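FrnE protein (PDB 5CO3) probably acts as a cytoplasmic disulfide oxidoreductase of the DsbA-like FrnE family, with a thioredoxin-type fold. Local coordinates at residues 108-113 with 174-179; 119-124 with 170-175. One frame throughout, in Å; residues are numbered along the deposited sequence.

Contact 1: 108-113 with 174-179; sequences NTFLAH and QAVRYD
The F110 side chain leaves the helix with its ring opposite the main-chain nitrogen (chi1 -172°), which carries it out to R177, while the R177 chain bends at chi2 (-66°) and lays its guanidinium over that ring. The result is a cation-pi stack between two helices of the DsbA-like thioredoxin domain, 110-121 and 173-186. The planes are 8° apart, and R177 CZ sits 3.6 Å from the centroid of the F110 ring. R177 NH2 lies over the ring centre. R177 NH1 also forms salt bridges with E53 and E180, which hold the guanidinium from its end as the ring supports its face. With an alanine in place of R177, the F110 face would probably lose its cationic cover, and E53 and E180 the partner they share. V176 works beside the stack. V176 CG1 meets the edge of the F110 ring, 3.4 Å from F110 CE1. V176 CG2 packs on the first turn of helix 110-121, 3.7 Å from H113 C. The H113 imidazole leads away from V176, and H113 NE2 is hydrogen-bonded to D19. Just before the helix, N108 makes an Asx turn: F110 N donates to N108 OD1 at 2.9 Å.

Contact 2: 119-124 with 170-175; sequences AAEQGQ and GTYAQA
Y172 OH donates a hydrogen bond to E121 OE1 at 2.7 Å, the one polar link between these segments. The hydroxyl meets OE1 on the anti side of the carboxylate, 22° out of its plane. E121 OE1 lies at the edge of the Y172 ring, in its plane, 3.3 Å from Y172 CE1. The carboxylate is turned 81° against the ring, so the two flat groups do not stack. E121 CG lies alongside the phenol end, 3.8 Å from Y172 OH. A bend at chi2 (-133°) turns the E121 carboxylate to the hydroxyl. Y172 stands at the N-cap position of helix 173-186, and E121 lies near the C-terminal end of helix 110-121. The bond joins the finish of one helix of the DsbA-like domain to the start of another. Helix 110-121 closes with a Schellman motif in which G123 has positive phi. Q124 N to A119 O (2.8 Å) is one of its bonds, and G123 N to A120 O a weak one. A119 O also accepts from Q122 N (2.9 Å), and its two donors come from opposite faces of its plane. G170 plays the corresponding part after helix 160-169. It also opens a type I turn, closed by A173 N to G170 O at 3.0 Å. The Y172 side chain touches H117 and Y118, and T171 CG2 lies 3.8 Å above the plane of the Y172 ring, toward the rim.

Contacts 1 and 2 involve the same two helices, 110-121 and 173-186, and share Q174 and A175. Their centres are 9 Å apart. Contact 1 is partly buried and lies at the start of helix 110-121. Contact 2 is at the surface, where that helix ends. Contact 1 combines apolar contacts with a charged group on an aromatic face, and no hydrogen bond crosses it. Contact 2 covers less than half the area and relies on one hydrogen bond to a carboxylate. The two also meet directly, with F110 CZ packed 3.5 Å from A173 O. H117, on helix 110-121 between 108-113 and 119-124 in sequence, is touched by V176 and by Y172.

Contact 1: 108-113 with 174-179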
ATOM      1  N   ASN A 108      16.208  -1.064  -2.565  1.00 24.68           N
ATOM      2  CA  ASN A 108      15.726  -0.960  -1.186  1.00 23.58           C
ATOM      3  C   ASN A 108      14.682   0.153  -1.144  1.00 24.91           C
ATOM      4  O   ASN A 108      14.939   1.230  -1.666  1.00 24.38           O
ATOM      5  CB  ASN A 108      16.899  -0.663  -0.229  1.00 25.43           C
ATOM      6  CG  ASN A 108      16.468  -0.624   1.231  1.00 32.56           C
ATOM      7  OD1 ASN A 108      15.745   0.279   1.649  1.00 31.10           O
ATOM      8  ND2 ASN A 108      16.919  -1.604   2.016  1.00 30.84           N
ATOM      9  N   THR A 109      13.515  -0.099  -0.538  1.00 24.87           N
ATOM     10  CA  THR A 109      12.391   0.857  -0.598  1.00 20.96           C
ATOM     11  C   THR A 109      12.214   1.752   0.638  1.00 26.30           C
ATOM     12  O   THR A 109      11.218   2.470   0.743  1.00 25.56           O
ATOM     13  CB  THR A 109      11.043   0.121  -0.848  1.00 26.64           C
ATOM     14  OG1 THR A 109      10.812  -0.856   0.177  1.00 25.20           O
ATOM     15  CG2 THR A 109      11.071  -0.567  -2.210  1.00 27.11           C
ATOM     16  N   PHE A 110      13.189   1.736   1.552  1.00 28.20           N
ATOM     17  CA  PHE A 110      13.079   2.477   2.814  1.00 27.63           C
ATOM     18  C   PHE A 110      12.851   3.976   2.581  1.00 29.88           C
ATOM     19  O   PHE A 110      11.924   4.572   3.160  1.00 31.15           O
ATOM     20  CB  PHE A 110      14.340   2.251   3.665  1.00 32.79           C
ATOM     21  CG  PHE A 110      14.260   2.803   5.072  1.00 31.63           C
ATOM     22  CD1 PHE A 110      13.152   2.571   5.872  1.00 35.89           C
ATOM     23  CD2 PHE A 110      15.335   3.503   5.617  1.00 40.77           C
ATOM     24  CE1 PHE A 110      13.094   3.065   7.171  1.00 36.82           C
ATOM     25  CE2 PHE A 110      15.280   3.990   6.921  1.00 40.73           C
ATOM     26  CZ  PHE A 110      14.167   3.766   7.700  1.00 39.39           C
ATOM     27  N   LEU A 111      13.667   4.568   1.714  1.00 29.27           N
ATOM     28  CA  LEU A 111      13.595   5.997   1.424  1.00 25.72           C
ATOM     29  C   LEU A 111      12.291   6.351   0.712  1.00 27.55           C
ATOM     30  O   LEU A 111      11.702   7.398   0.978  1.00 27.81           O
ATOM     31  CB  LEU A 111      14.791   6.444   0.577  1.00 27.80           C
ATOM     32  CG  LEU A 111      16.128   6.623   1.289  1.00 33.52           C
ATOM     33  CD1 LEU A 111      17.258   6.772   0.276  1.00 28.40           C
ATOM     34  CD2 LEU A 111      16.061   7.826   2.233  1.00 33.93           C
ATOM     35  N   ALA A 112      11.851   5.480  -0.193  1.00 26.11           N
ATOM     36  CA  ALA A 112      10.577   5.654  -0.874  1.00 23.00           C
ATOM     37  C   ALA A 112       9.438   5.673   0.134  1.00 26.47           C
ATOM     38  O   ALA A 112       8.540   6.504   0.036  1.00 25.26           O
ATOM     39  CB  ALA A 112      10.382   4.546  -1.883  1.00 24.14           C
ATOM     40  N   HIS A 113       9.475   4.775   1.115  1.00 25.60           N
ATOM     41  CA  HIS A 113       8.441   4.769   2.148  1.00 28.66           C
ATOM     42  C   HIS A 113       8.483   6.055   2.960  1.00 27.35           C
ATOM     43  O   HIS A 113       7.439   6.570   3.367  1.00 32.28           O
ATOM     44  CB  HIS A 113       8.582   3.548   3.060  1.00 29.41           C
ATOM     45  CG  HIS A 113       8.048   2.289   2.445  1.00 24.54           C
ATOM     46  ND1 HIS A 113       6.697   2.066   2.264  1.00 25.95           N
ATOM     47  CD2 HIS A 113       8.678   1.190   1.970  1.00 25.98           C
ATOM     48  CE1 HIS A 113       6.524   0.886   1.696  1.00 30.88           C
ATOM     49  NE2 HIS A 113       7.711   0.331   1.513  1.00 26.42           N
ATOM     50  N   GLN A 174      12.035   7.037  11.249  1.00 43.65           N
ATOM     51  CA  GLN A 174      11.462   6.378  12.417  1.00 47.36           C
ATOM     52  C   GLN A 174       9.985   6.040  12.215  1.00 43.77           C
ATOM     53  O   GLN A 174       9.521   4.972  12.624  1.00 44.50           O
ATOM     54  CB  GLN A 174      11.632   7.237  13.669  1.00 56.16           C
ATOM     55  CG  GLN A 174      11.587   6.404  14.935  1.00 68.59           C
ATOM     56  CD  GLN A 174      12.553   5.225  14.871  1.00 84.00           C
ATOM     57  OE1 GLN A 174      13.714   5.377  14.484  1.00 88.34           O
ATOM     58  NE2 GLN A 174      12.070   4.043  15.233  1.00 90.36           N
ATOM     59  N   ALA A 175       9.251   6.949  11.585  1.00 42.28           N
ATOM     60  CA  ALA A 175       7.839   6.705  11.310  1.00 43.02           C
ATOM     61  C   ALA A 175       7.669   5.438  10.462  1.00 45.68           C
ATOM     62  O   ALA A 175       6.720   4.683  10.645  1.00 47.90           O
ATOM     63  CB  ALA A 175       7.211   7.908  10.620  1.00 42.47           C
ATOM     64  N   VAL A 176       8.606   5.198   9.552  1.00 39.62           N
ATOM     65  CA  VAL A 176       8.528   4.022   8.685  1.00 42.01           C
ATOM     66  C   VAL A 176       8.777   2.751   9.504  1.00 42.80           C
ATOM     67  O   VAL A 176       8.060   1.762   9.363  1.00 37.79           O
ATOM     68  CB  VAL A 176       9.539   4.120   7.499  1.00 35.17           C
ATOM     69  CG1 VAL A 176       9.693   2.775   6.782  1.00 37.33           C
ATOM     70  CG2 VAL A 176       9.097   5.205   6.517  1.00 34.83           C
ATOM     71  N   ARG A 177       9.790   2.791  10.369  1.00 41.94           N
ATOM     72  CA  ARG A 177      10.122   1.642  11.205  1.00 41.77           C
ATOM     73  C   ARG A 177       8.980   1.307  12.164  1.00 43.63           C
ATOM     74  O   ARG A 177       8.738   0.136  12.465  1.00 46.00           O
ATOM     75  CB  ARG A 177      11.416   1.899  11.987  1.00 44.38           C
ATOM     76  CG  ARG A 177      12.647   1.975  11.103  1.00 42.31           C
ATOM     77  CD  ARG A 177      12.948   0.639  10.449  1.00 42.74           C
ATOM     78  NE  ARG A 177      14.185   0.704   9.676  1.00 41.76           N
ATOM     79  CZ  ARG A 177      14.325   0.262   8.429  1.00 42.29           C
ATOM     80  NH1 ARG A 177      13.303  -0.296   7.790  1.00 36.56           N
ATOM     81  NH2 ARG A 177      15.497   0.378   7.823  1.00 41.55           N
ATOM     82  N   TYR A 178       8.270   2.332  12.629  1.00 44.34           N
ATOM     83  CA  TYR A 178       7.156   2.115  13.544  1.00 46.16           C
ATOM     84  C   TYR A 178       6.013   1.418  12.821  1.00 44.41           C
ATOM     85  O   TYR A 178       5.371   0.525  13.372  1.00 45.73           O
ATOM     86  CB  TYR A 178       6.687   3.437  14.155  1.00 47.27           C
ATOM     87  CG  TYR A 178       7.587   3.927  15.275  1.00 64.06           C
ATOM     88  CD1 TYR A 178       8.637   3.142  15.744  1.00 58.87           C
ATOM     89  CD2 TYR A 178       7.380   5.165  15.872  1.00 67.10           C
ATOM     90  CE1 TYR A 178       9.456   3.580  16.767  1.00 64.08           C
ATOM     91  CE2 TYR A 178       8.198   5.611  16.900  1.00 66.59           C
ATOM     92  CZ  TYR A 178       9.235   4.813  17.339  1.00 67.61           C
ATOM     93  OH  TYR A 178      10.057   5.248  18.356  1.00 71.83           O
ATOM     94  N   ASP A 179       5.775   1.832  11.580  1.00 41.57           N
ATOM     95  CA  ASP A 179       4.799   1.178  10.707  1.00 39.62           C
ATOM     96  C   ASP A 179       5.076  -0.310  10.548  1.00 44.17           C
ATOM     97  O   ASP A 179       4.176  -1.144  10.638  1.00 39.86           O
ATOM     98  CB  ASP A 179       4.803   1.829   9.324  1.00 40.58           C
ATOM     99  CG  ASP A 179       3.704   2.841   9.152  1.00 40.69           C
ATOM    100  OD1 ASP A 179       2.770   2.859   9.985  1.00 43.34           O
ATOM    101  OD2 ASP A 179       3.765   3.605   8.165  1.00 37.53           O
TER

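Contact 2: 119-124 with 170-175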
ATOM      1  N   ALA A 119       4.778  12.970   2.022  1.00 35.85           N
ATOM      2  CA  ALA A 119       3.636  13.334   1.195  1.00 29.37           C
ATOM      3  C   ALA A 119       2.340  13.307   1.984  1.00 32.61           C
ATOM      4  O   ALA A 119       1.485  14.172   1.801  1.00 34.30           O
ATOM      5  CB  ALA A 119       3.534  12.407  -0.002  1.00 28.52           C
ATOM      6  N   ALA A 120       2.191  12.321   2.864  1.00 32.39           N
ATOM      7  CA  ALA A 120       0.935  12.182   3.606  1.00 34.63           C
ATOM      8  C   ALA A 120       0.725  13.333   4.597  1.00 41.41           C
ATOM      9  O   ALA A 120      -0.402  13.616   4.991  1.00 41.87           O
ATOM     10  CB  ALA A 120       0.888  10.841   4.330  1.00 34.78           C
ATOM     11  N   GLU A 121       1.802  14.001   5.000  1.00 35.05           N
ATOM     12  CA  GLU A 121       1.670  15.166   5.867  1.00 39.88           C
ATOM     13  C   GLU A 121       1.174  16.359   5.065  1.00 45.99           C
ATOM     14  O   GLU A 121       0.626  17.311   5.625  1.00 47.90           O
ATOM     15  CB  GLU A 121       2.995  15.483   6.559  1.00 47.02           C
ATOM     16  CG  GLU A 121       3.473  14.356   7.444  1.00 53.11           C
ATOM     17  CD  GLU A 121       3.920  14.834   8.800  1.00 64.60           C
ATOM     18  OE1 GLU A 121       4.983  15.483   8.876  1.00 63.24           O
ATOM     19  OE2 GLU A 121       3.203  14.566   9.788  1.00 74.14           O
ATOM     20  N   GLN A 122       1.346  16.292   3.750  1.00 41.60           N
ATOM     21  CA  GLN A 122       0.814  17.313   2.852  1.00 45.14           C
ATOM     22  C   GLN A 122      -0.536  16.867   2.299  1.00 42.90           C
ATOM     23  O   GLN A 122      -1.108  17.523   1.428  1.00 49.40           O
ATOM     24  CB  GLN A 122       1.777  17.607   1.690  1.00 39.31           C
ATOM     25  CG  GLN A 122       3.270  17.467   2.000  1.00 41.16           C
ATOM     26  CD  GLN A 122       3.689  18.143   3.287  1.00 49.71           C
ATOM     27  OE1 GLN A 122       3.291  19.276   3.575  1.00 51.67           O
ATOM     28  NE2 GLN A 122       4.495  17.444   4.078  1.00 45.44           N
ATOM     29  N   GLY A 123      -1.041  15.747   2.809  1.00 38.62           N
ATOM     30  CA  GLY A 123      -2.317  15.217   2.363  1.00 43.22           C
ATOM     31  C   GLY A 123      -2.273  14.544   0.999  1.00 41.88           C
ATOM     32  O   GLY A 123      -3.299  14.421   0.326  1.00 38.49           O
ATOM     33  N   GLN A 124      -1.091  14.097   0.589  1.00 34.11           N
ATOM     34  CA  GLN A 124      -0.925  13.487  -0.729  1.00 36.19           C
ATOM     35  C   GLN A 124      -0.355  12.071  -0.659  1.00 34.82           C
ATOM     36  O   GLN A 124       0.324  11.620  -1.584  1.00 30.58           O
ATOM     37  CB  GLN A 124      -0.016  14.354  -1.601  1.00 38.24           C
ATOM     38  CG  GLN A 124      -0.600  15.710  -1.941  1.00 41.19           C
ATOM     39  CD  GLN A 124      -1.875  15.578  -2.738  1.00 51.40           C
ATOM     40  OE1 GLN A 124      -1.993  14.698  -3.590  1.00 52.47           O
ATOM     41  NE2 GLN A 124      -2.849  16.438  -2.453  1.00 49.16           N
ATOM     42  N   GLY A 170      16.468  12.134   6.833  1.00 38.28           N
ATOM     43  CA  GLY A 170      15.908  10.921   7.405  1.00 38.86           C
ATOM     44  C   GLY A 170      14.789  11.208   8.393  1.00 43.75           C
ATOM     45  O   GLY A 170      14.519  10.410   9.295  1.00 44.12           O
ATOM     46  N   THR A 171      14.133  12.352   8.211  1.00 41.78           N
ATOM     47  CA  THR A 171      13.070  12.817   9.101  1.00 44.13           C
ATOM     48  C   THR A 171      11.999  11.759   9.393  1.00 42.08           C
ATOM     49  O   THR A 171      11.588  11.593  10.538  1.00 43.22           O
ATOM     50  CB  THR A 171      12.371  14.060   8.519  1.00 43.45           C
ATOM     51  OG1 THR A 171      13.329  15.107   8.354  1.00 45.78           O
ATOM     52  CG2 THR A 171      11.266  14.543   9.442  1.00 47.29           C
ATOM     53  N   TYR A 172      11.568  11.038   8.360  1.00 38.80           N
ATOM     54  CA  TYR A 172      10.492  10.052   8.507  1.00 39.12           C
ATOM     55  C   TYR A 172      10.981   8.610   8.614  1.00 38.01           C
ATOM     56  O   TYR A 172      10.184   7.672   8.512  1.00 39.10           O
ATOM     57  CB  TYR A 172       9.503  10.178   7.342  1.00 34.55           C
ATOM     58  CG  TYR A 172       8.845  11.532   7.317  1.00 37.15           C
ATOM     59  CD1 TYR A 172       7.695  11.786   8.056  1.00 40.75           C
ATOM     60  CD2 TYR A 172       9.400  12.574   6.584  1.00 42.51           C
ATOM     61  CE1 TYR A 172       7.104  13.041   8.050  1.00 44.99           C
ATOM     62  CE2 TYR A 172       8.820  13.825   6.569  1.00 46.40           C
ATOM     63  CZ  TYR A 172       7.671  14.055   7.301  1.00 49.34           C
ATOM     64  OH  TYR A 172       7.098  15.304   7.282  1.00 52.66           O
ATOM     65  N   ALA A 173      12.283   8.434   8.815  1.00 42.31           N
ATOM     66  CA  ALA A 173      12.855   7.101   8.956  1.00 38.11           C
ATOM     67  C   ALA A 173      12.214   6.354  10.124  1.00 41.17           C
ATOM     68  O   ALA A 173      11.871   5.177  10.007  1.00 40.99           O
ATOM     69  CB  ALA A 173      14.377   7.189   9.144  1.00 38.93           C
ATOM     70  N   GLN A 174      12.035   7.037  11.249  1.00 43.65           N
ATOM     71  CA  GLN A 174      11.462   6.378  12.417  1.00 47.36           C
ATOM     72  C   GLN A 174       9.985   6.040  12.215  1.00 43.77           C
ATOM     73  O   GLN A 174       9.521   4.972  12.624  1.00 44.50           O
ATOM     74  CB  GLN A 174      11.632   7.237  13.669  1.00 56.16           C
ATOM     75  CG  GLN A 174      11.587   6.404  14.935  1.00 68.59           C
ATOM     76  CD  GLN A 174      12.553   5.225  14.871  1.00 84.00           C
ATOM     77  OE1 GLN A 174      13.714   5.377  14.484  1.00 88.34           O
ATOM     78  NE2 GLN A 174      12.070   4.043  15.233  1.00 90.36           N
ATOM     79  N   ALA A 175       9.251   6.949  11.585  1.00 42.28           N
ATOM     80  CA  ALA A 175       7.839   6.705  11.310  1.00 43.02           C
ATOM     81  C   ALA A 175       7.669   5.438  10.462  1.00 45.68           C
ATOM     82  O   ALA A 175       6.720   4.683  10.645  1.00 47.90           O
ATOM     83  CB  ALA A 175       7.211   7.908  10.620  1.00 42.47           C
TER